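PDB 6D1P: glycosyl hydrolases family 2, sugar binding domain protein from Bacteroides uniformis str. 3978 T3 ii, which probably hydrolyses O-glycosidic bonds as a family 2 glycoside hydrolase, a gut bacterial beta-glucuronidase that releases glucuronic acid from its conjugates. Local coordinates for residues G217-F228 with E262-P273. Residues are numbered along the deposited sequence; the frame is centred on the assembly and turned at random.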
ATOM      1  N   GLY A 217     -43.607  37.656   4.113  1.00 45.81           N
ATOM      2  CA  GLY A 217     -44.339  36.416   3.978  1.00 48.62           C
ATOM      3  C   GLY A 217     -45.787  36.567   3.593  1.00 53.25           C
ATOM      4  O   GLY A 217     -46.588  35.678   3.897  1.00 55.74           O
ATOM      5  N   LYS A 218     -46.144  37.664   2.912  1.00 47.03           N
ATOM      6  CA  LYS A 218     -47.533  37.893   2.532  1.00 47.19           C
ATOM      7  C   LYS A 218     -47.958  36.970   1.392  1.00 50.45           C
ATOM      8  O   LYS A 218     -48.990  36.296   1.480  1.00 53.36           O
ATOM      9  CB  LYS A 218     -47.731  39.367   2.162  1.00 50.30           C
ATOM     10  CG  LYS A 218     -47.611  40.311   3.363  1.00 52.06           C
ATOM     11  CD  LYS A 218     -47.073  41.701   2.993  1.00 62.99           C
ATOM     12  CE  LYS A 218     -45.671  41.622   2.372  1.00 58.66           C
ATOM     13  NZ  LYS A 218     -44.724  42.734   2.720  1.00 58.55           N
ATOM     14  N   GLN A 219     -47.185  36.917   0.313  1.00 45.17           N
ATOM     15  CA  GLN A 219     -47.511  35.999  -0.766  1.00 47.69           C
ATOM     16  C   GLN A 219     -46.352  35.054  -1.048  1.00 49.21           C
ATOM     17  O   GLN A 219     -45.215  35.248  -0.613  1.00 43.02           O
ATOM     18  CB  GLN A 219     -47.888  36.740  -2.049  1.00 45.22           C
ATOM     19  CG  GLN A 219     -49.332  37.147  -2.102  1.00 58.02           C
ATOM     20  CD  GLN A 219     -49.460  38.548  -2.623  1.00 60.01           C
ATOM     21  OE1 GLN A 219     -48.504  39.074  -3.192  1.00 67.87           O
ATOM     22  NE2 GLN A 219     -50.616  39.175  -2.419  1.00 55.99           N
ATOM     23  N   GLY A 220     -46.670  34.025  -1.805  1.00 45.53           N
ATOM     24  CA  GLY A 220     -45.674  33.084  -2.250  1.00 42.93           C
ATOM     25  C   GLY A 220     -45.938  32.713  -3.687  1.00 44.57           C
ATOM     26  O   GLY A 220     -47.081  32.691  -4.153  1.00 46.39           O
ATOM     27  N   SER A 221     -44.860  32.424  -4.390  1.00 44.45           N
ATOM     28  CA  SER A 221     -44.938  31.970  -5.762  1.00 45.86           C
ATOM     29  C   SER A 221     -44.107  30.702  -5.907  1.00 46.05           C
ATOM     30  O   SER A 221     -43.048  30.576  -5.289  1.00 44.36           O
ATOM     31  CB  SER A 221     -44.449  33.059  -6.706  1.00 44.64           C
ATOM     32  OG  SER A 221     -45.083  32.921  -7.957  1.00 56.37           O
ATOM     33  N   ILE A 222     -44.600  29.758  -6.705  1.00 45.66           N
ATOM     34  CA  ILE A 222     -43.913  28.500  -6.972  1.00 41.78           C
ATOM     35  C   ILE A 222     -43.791  28.378  -8.478  1.00 43.41           C
ATOM     36  O   ILE A 222     -44.759  28.026  -9.154  1.00 48.78           O
ATOM     37  CB  ILE A 222     -44.647  27.285  -6.395  1.00 47.10           C
ATOM     38  CG1 ILE A 222     -45.005  27.504  -4.926  1.00 43.60           C
ATOM     39  CG2 ILE A 222     -43.792  26.024  -6.559  1.00 46.31           C
ATOM     40  CD1 ILE A 222     -45.912  26.426  -4.357  1.00 43.08           C
ATOM     41  N   SER A 223     -42.608  28.637  -9.013  1.00 44.09           N
ATOM     42  CA  SER A 223     -42.335  28.330 -10.407  1.00 42.96           C
ATOM     43  C   SER A 223     -41.726  26.935 -10.481  1.00 44.10           C
ATOM     44  O   SER A 223     -40.806  26.615  -9.724  1.00 44.12           O
ATOM     45  CB  SER A 223     -41.408  29.380 -11.018  1.00 39.53           C
ATOM     46  OG  SER A 223     -40.918  28.944 -12.272  1.00 52.88           O
ATOM     47  N   ILE A 224     -42.257  26.095 -11.366  1.00 44.63           N
ATOM     48  CA  ILE A 224     -41.837  24.703 -11.473  1.00 47.96           C
ATOM     49  C   ILE A 224     -41.515  24.395 -12.927  1.00 49.44           C
ATOM     50  O   ILE A 224     -42.387  24.506 -13.797  1.00 49.82           O
ATOM     51  CB  ILE A 224     -42.905  23.738 -10.942  1.00 44.19           C
ATOM     52  CG1 ILE A 224     -43.091  23.953  -9.450  1.00 43.93           C
ATOM     53  CG2 ILE A 224     -42.502  22.308 -11.190  1.00 43.47           C
ATOM     54  CD1 ILE A 224     -44.003  22.946  -8.822  1.00 52.65           C
ATOM     55  N   ASP A 225     -40.273  23.985 -13.184  1.00 47.31           N
ATOM     56  CA  ASP A 225     -39.813  23.600 -14.512  1.00 47.19           C
ATOM     57  C   ASP A 225     -39.485  22.117 -14.518  1.00 48.14           C
ATOM     58  O   ASP A 225     -38.747  21.638 -13.650  1.00 43.90           O
ATOM     59  CB  ASP A 225     -38.585  24.411 -14.927  1.00 50.94           C
ATOM     60  CG  ASP A 225     -38.822  25.904 -14.836  1.00 54.06           C
ATOM     61  OD1 ASP A 225     -39.911  26.354 -15.255  1.00 57.91           O
ATOM     62  OD2 ASP A 225     -37.928  26.625 -14.336  1.00 56.48           O
ATOM     63  N   ILE A 226     -40.015  21.402 -15.506  1.00 52.00           N
ATOM     64  CA  ILE A 226     -39.933  19.950 -15.568  1.00 49.33           C
ATOM     65  C   ILE A 226     -39.439  19.538 -16.944  1.00 52.40           C
ATOM     66  O   ILE A 226     -40.000  19.961 -17.959  1.00 53.31           O
ATOM     67  CB  ILE A 226     -41.295  19.296 -15.279  1.00 53.78           C
ATOM     68  CG1 ILE A 226     -41.691  19.540 -13.824  1.00 53.16           C
ATOM     69  CG2 ILE A 226     -41.250  17.803 -15.597  1.00 57.23           C
ATOM     70  CD1 ILE A 226     -42.833  18.695 -13.373  1.00 47.78           C
ATOM     71  N   ALA A 227     -38.417  18.686 -16.975  1.00 48.63           N
ATOM     72  CA  ALA A 227     -37.834  18.191 -18.212  1.00 50.37           C
ATOM     73  C   ALA A 227     -37.951  16.674 -18.279  1.00 47.81           C
ATOM     74  O   ALA A 227     -37.762  15.985 -17.273  1.00 50.47           O
ATOM     75  CB  ALA A 227     -36.372  18.603 -18.322  1.00 48.48           C
ATOM     76  N   PHE A 228     -38.240  16.156 -19.472  1.00 50.43           N
ATOM     77  CA  PHE A 228     -38.481  14.734 -19.684  1.00 54.16           C
ATOM     78  C   PHE A 228     -37.423  14.125 -20.596  1.00 53.52           C
ATOM     79  O   PHE A 228     -37.031  14.726 -21.602  1.00 54.98           O
ATOM     80  CB  PHE A 228     -39.872  14.484 -20.299  1.00 57.06           C
ATOM     81  CG  PHE A 228     -41.011  14.707 -19.347  1.00 56.02           C
ATOM     82  CD1 PHE A 228     -41.647  15.941 -19.280  1.00 53.77           C
ATOM     83  CD2 PHE A 228     -41.449  13.682 -18.516  1.00 53.81           C
ATOM     84  CE1 PHE A 228     -42.696  16.150 -18.401  1.00 54.87           C
ATOM     85  CE2 PHE A 228     -42.500  13.880 -17.633  1.00 51.52           C
ATOM     86  CZ  PHE A 228     -43.127  15.119 -17.580  1.00 55.41           C
ATOM     87  N   GLU A 262     -41.735  18.088 -23.733  1.00 62.74           N
ATOM     88  CA  GLU A 262     -40.348  17.802 -23.350  1.00 62.61           C
ATOM     89  C   GLU A 262     -39.874  18.709 -22.224  1.00 59.77           C
ATOM     90  O   GLU A 262     -39.277  18.244 -21.247  1.00 54.00           O
ATOM     91  CB  GLU A 262     -39.401  17.920 -24.546  1.00 59.15           C
ATOM     92  CG  GLU A 262     -37.983  17.474 -24.161  1.00 66.82           C
ATOM     93  CD  GLU A 262     -36.943  17.686 -25.241  1.00 73.54           C
ATOM     94  OE1 GLU A 262     -36.517  16.682 -25.854  1.00 76.70           O
ATOM     95  OE2 GLU A 262     -36.539  18.850 -25.466  1.00 75.19           O
ATOM     96  N   ILE A 263     -40.128  20.004 -22.340  1.00 61.80           N
ATOM     97  CA  ILE A 263     -39.923  20.919 -21.230  1.00 58.09           C
ATOM     98  C   ILE A 263     -41.235  21.644 -20.979  1.00 61.43           C
ATOM     99  O   ILE A 263     -41.944  22.024 -21.917  1.00 61.74           O
ATOM    100  CB  ILE A 263     -38.755  21.898 -21.483  1.00 59.53           C
ATOM    101  CG1 ILE A 263     -38.440  22.708 -20.216  1.00 61.21           C
ATOM    102  CG2 ILE A 263     -39.039  22.794 -22.674  1.00 64.85           C
ATOM    103  CD1 ILE A 263     -37.696  21.933 -19.124  1.00 58.59           C
ATOM    104  N   SER A 264     -41.575  21.787 -19.701  1.00 64.46           N
ATOM    105  CA  SER A 264     -42.819  22.394 -19.262  1.00 59.49           C
ATOM    106  C   SER A 264     -42.512  23.398 -18.163  1.00 63.74           C
ATOM    107  O   SER A 264     -41.430  23.384 -17.567  1.00 65.95           O
ATOM    108  CB  SER A 264     -43.796  21.337 -18.742  1.00 63.62           C
ATOM    109  OG  SER A 264     -43.715  20.142 -19.498  1.00 65.59           O
ATOM    110  N   SER A 265     -43.477  24.269 -17.891  1.00 61.18           N
ATOM    111  CA  SER A 265     -43.314  25.258 -16.838  1.00 57.46           C
ATOM    112  C   SER A 265     -44.682  25.584 -16.271  1.00 61.96           C
ATOM    113  O   SER A 265     -45.673  25.629 -17.005  1.00 62.09           O
ATOM    114  CB  SER A 265     -42.625  26.521 -17.354  1.00 57.98           C
ATOM    115  OG  SER A 265     -41.380  26.201 -17.947  1.00 60.82           O
ATOM    116  N   TYR A 266     -44.726  25.787 -14.959  1.00 55.03           N
ATOM    117  CA  TYR A 266     -45.969  26.001 -14.241  1.00 52.44           C
ATOM    118  C   TYR A 266     -45.674  26.947 -13.095  1.00 54.61           C
ATOM    119  O   TYR A 266     -44.613  26.850 -12.475  1.00 50.89           O
ATOM    120  CB  TYR A 266     -46.550  24.682 -13.717  1.00 58.90           C
ATOM    121  CG  TYR A 266     -46.588  23.609 -14.782  1.00 63.86           C
ATOM    122  CD1 TYR A 266     -45.510  22.745 -14.964  1.00 60.88           C
ATOM    123  CD2 TYR A 266     -47.683  23.482 -15.629  1.00 63.95           C
ATOM    124  CE1 TYR A 266     -45.530  21.779 -15.940  1.00 62.33           C
ATOM    125  CE2 TYR A 266     -47.711  22.515 -16.611  1.00 69.04           C
ATOM    126  CZ  TYR A 266     -46.631  21.665 -16.766  1.00 66.84           C
ATOM    127  OH  TYR A 266     -46.655  20.694 -17.744  1.00 66.30           O
ATOM    128  N   GLN A 267     -46.595  27.872 -12.828  1.00 52.82           N
ATOM    129  CA  GLN A 267     -46.406  28.822 -11.741  1.00 53.57           C
ATOM    130  C   GLN A 267     -47.669  28.912 -10.902  1.00 50.67           C
ATOM    131  O   GLN A 267     -48.737  29.268 -11.409  1.00 50.49           O
ATOM    132  CB  GLN A 267     -45.995  30.193 -12.266  1.00 52.79           C
ATOM    133  CG  GLN A 267     -45.342  31.022 -11.187  1.00 54.84           C
ATOM    134  CD  GLN A 267     -45.083  32.423 -11.646  1.00 65.88           C
ATOM    135  OE1 GLN A 267     -45.653  33.378 -11.115  1.00 70.36           O
ATOM    136  NE2 GLN A 267     -44.230  32.565 -12.652  1.00 69.12           N
ATOM    137  N   ILE A 268     -47.529  28.605  -9.621  1.00 50.08           N
ATOM    138  CA  ILE A 268     -48.639  28.466  -8.694  1.00 50.69           C
ATOM    139  C   ILE A 268     -48.576  29.609  -7.693  1.00 49.56           C
ATOM    140  O   ILE A 268     -47.497  30.101  -7.340  1.00 51.78           O
ATOM    141  CB  ILE A 268     -48.590  27.081  -8.007  1.00 53.88           C
ATOM    142  CG1 ILE A 268     -48.923  25.978  -9.021  1.00 55.34           C
ATOM    143  CG2 ILE A 268     -49.521  27.018  -6.812  1.00 53.26           C
ATOM    144  CD1 ILE A 268     -47.777  25.038  -9.341  1.00 49.51           C
ATOM    145  N   SER A 269     -49.750  30.066  -7.273  1.00 49.78           N
ATOM    146  CA  SER A 269     -49.920  31.180  -6.352  1.00 46.90           C
ATOM    147  C   SER A 269     -50.193  30.654  -4.949  1.00 43.75           C
ATOM    148  O   SER A 269     -50.706  29.544  -4.785  1.00 47.31           O
ATOM    149  CB  SER A 269     -51.080  32.073  -6.821  1.00 50.34           C
ATOM    150  OG  SER A 269     -52.110  31.313  -7.467  1.00 41.57           O
ATOM    151  N   LEU A 270     -49.855  31.455  -3.932  1.00 42.20           N
ATOM    152  CA  LEU A 270     -50.055  31.020  -2.551  1.00 47.94           C
ATOM    153  C   LEU A 270     -49.963  32.198  -1.595  1.00 53.38           C
ATOM    154  O   LEU A 270     -49.008  32.977  -1.659  1.00 55.49           O
ATOM    155  CB  LEU A 270     -49.026  29.949  -2.156  1.00 53.54           C
ATOM    156  CG  LEU A 270     -49.033  29.398  -0.726  1.00 57.41           C
ATOM    157  CD1 LEU A 270     -50.257  28.531  -0.433  1.00 59.95           C
ATOM    158  CD2 LEU A 270     -47.767  28.600  -0.484  1.00 51.80           C
ATOM    159  N   LYS A 271     -50.935  32.294  -0.686  1.00 52.82           N
ATOM    160  CA  LYS A 271     -51.051  33.376   0.281  1.00 50.60           C
ATOM    161  C   LYS A 271     -50.454  32.958   1.622  1.00 49.27           C
ATOM    162  O   LYS A 271     -50.492  31.785   1.993  1.00 50.67           O
ATOM    163  CB  LYS A 271     -52.524  33.775   0.460  1.00 57.18           C
ATOM    164  CG  LYS A 271     -53.024  34.961  -0.412  1.00 62.14           C
ATOM    165  CD  LYS A 271     -52.470  34.998  -1.861  1.00 61.41           C
ATOM    166  CE  LYS A 271     -52.934  33.818  -2.747  1.00 55.54           C
ATOM    167  NZ  LYS A 271     -52.315  33.859  -4.115  1.00 49.78           N
ATOM    168  N   ARG A 272     -49.916  33.950   2.357  1.00 49.11           N
ATOM    169  CA  ARG A 272     -49.078  33.841   3.558  1.00 51.96           C
ATOM    170  C   ARG A 272     -48.512  32.441   3.796  1.00 52.85           C
ATOM    171  O   ARG A 272     -48.847  31.804   4.809  1.00 48.87           O
ATOM    172  CB  ARG A 272     -49.842  34.306   4.809  1.00 52.15           C
ATOM    173  CG  ARG A 272     -49.514  35.753   5.238  1.00 58.97           C
ATOM    174  CD  ARG A 272     -49.797  36.059   6.730  1.00 65.18           C
ATOM    175  NE  ARG A 272     -48.626  35.838   7.591  1.00 74.57           N
ATOM    176  CZ  ARG A 272     -48.619  35.975   8.920  1.00 73.57           C
ATOM    177  NH1 ARG A 272     -49.726  36.339   9.571  1.00 68.08           N
ATOM    178  NH2 ARG A 272     -47.499  35.753   9.601  1.00 62.76           N
ATOM    179  N   PRO A 273     -47.633  31.952   2.909  1.00 47.19           N
ATOM    180  CA  PRO A 273     -47.074  30.597   3.075  1.00 48.30           C
ATOM    181  C   PRO A 273     -46.357  30.396   4.404  1.00 41.30           C
ATOM    182  O   PRO A 273     -45.813  31.328   4.998  1.00 42.62           O
ATOM    183  CB  PRO A 273     -46.089  30.470   1.899  1.00 41.71           C
ATOM    184  CG  PRO A 273     -45.850  31.891   1.419  1.00 48.64           C
ATOM    185  CD  PRO A 273     -47.148  32.598   1.677  1.00 46.07           C
TER
HETATM  186  O   HOH W   1     -46.326  34.123   6.636  1.00 46.91           O
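Ile-222 and Ile-268 exchange both of their backbone hydrogen bonds, with Ile-222 N to Ile-268 O at 3.0 Å and Ile-268 N to Ile-222 O at 2.9 Å. The same antiparallel pairing joins Ile-224 to Tyr-266 and Ile-226 to Ser-264. Beyond these, Phe-228 N donates to Glu-262 O. At the other end the pattern is less regular. Gly-220 N reaches Leu-270 O at 2.6 Å, but the return bond is weak. Arg-272 N then donates to Lys-218 O from above the carbonyl plane. One water gathers the polar groups here: it accepts from Arg-272 NE at 3.0 Å and donates to Gly-217 O and Pro-273 O. The ring of Pro-273 lies over Gly-220, with CG 3.9 Å from Gly-220 CA, where a side chain would clash. Without the ring, as with an alanine here, Gly-220, Tyr-284 and Phe-305 would probably be less well covered and the turn after Arg-272 freer to move.

The strands differ by face. Ile-224, Ile-226 and Ile-268 point into the domain, toward strands 240-246, 252-259 and 284-292, while Ile-222 packs on Phe-305. Tyr-266 lies on this face too, and its OH is satisfied by Ser-258. On the other face, Ser-265 OG lies 3.1 Å from Asp-225 OD1 and can donate to it, though its one proton has another acceptor within reach. With CG1 of Ile-263 anti to the backbone N (chi1 -172°) and the chain turned at chi2, CD1 comes to 3.7 Å from Ala-227 CB. Strand 219-229 is central, also bonded to 203-213. The backbone thus supplies most of the polar links, while the isoleucines add an apolar face to this beta-sandwich domain.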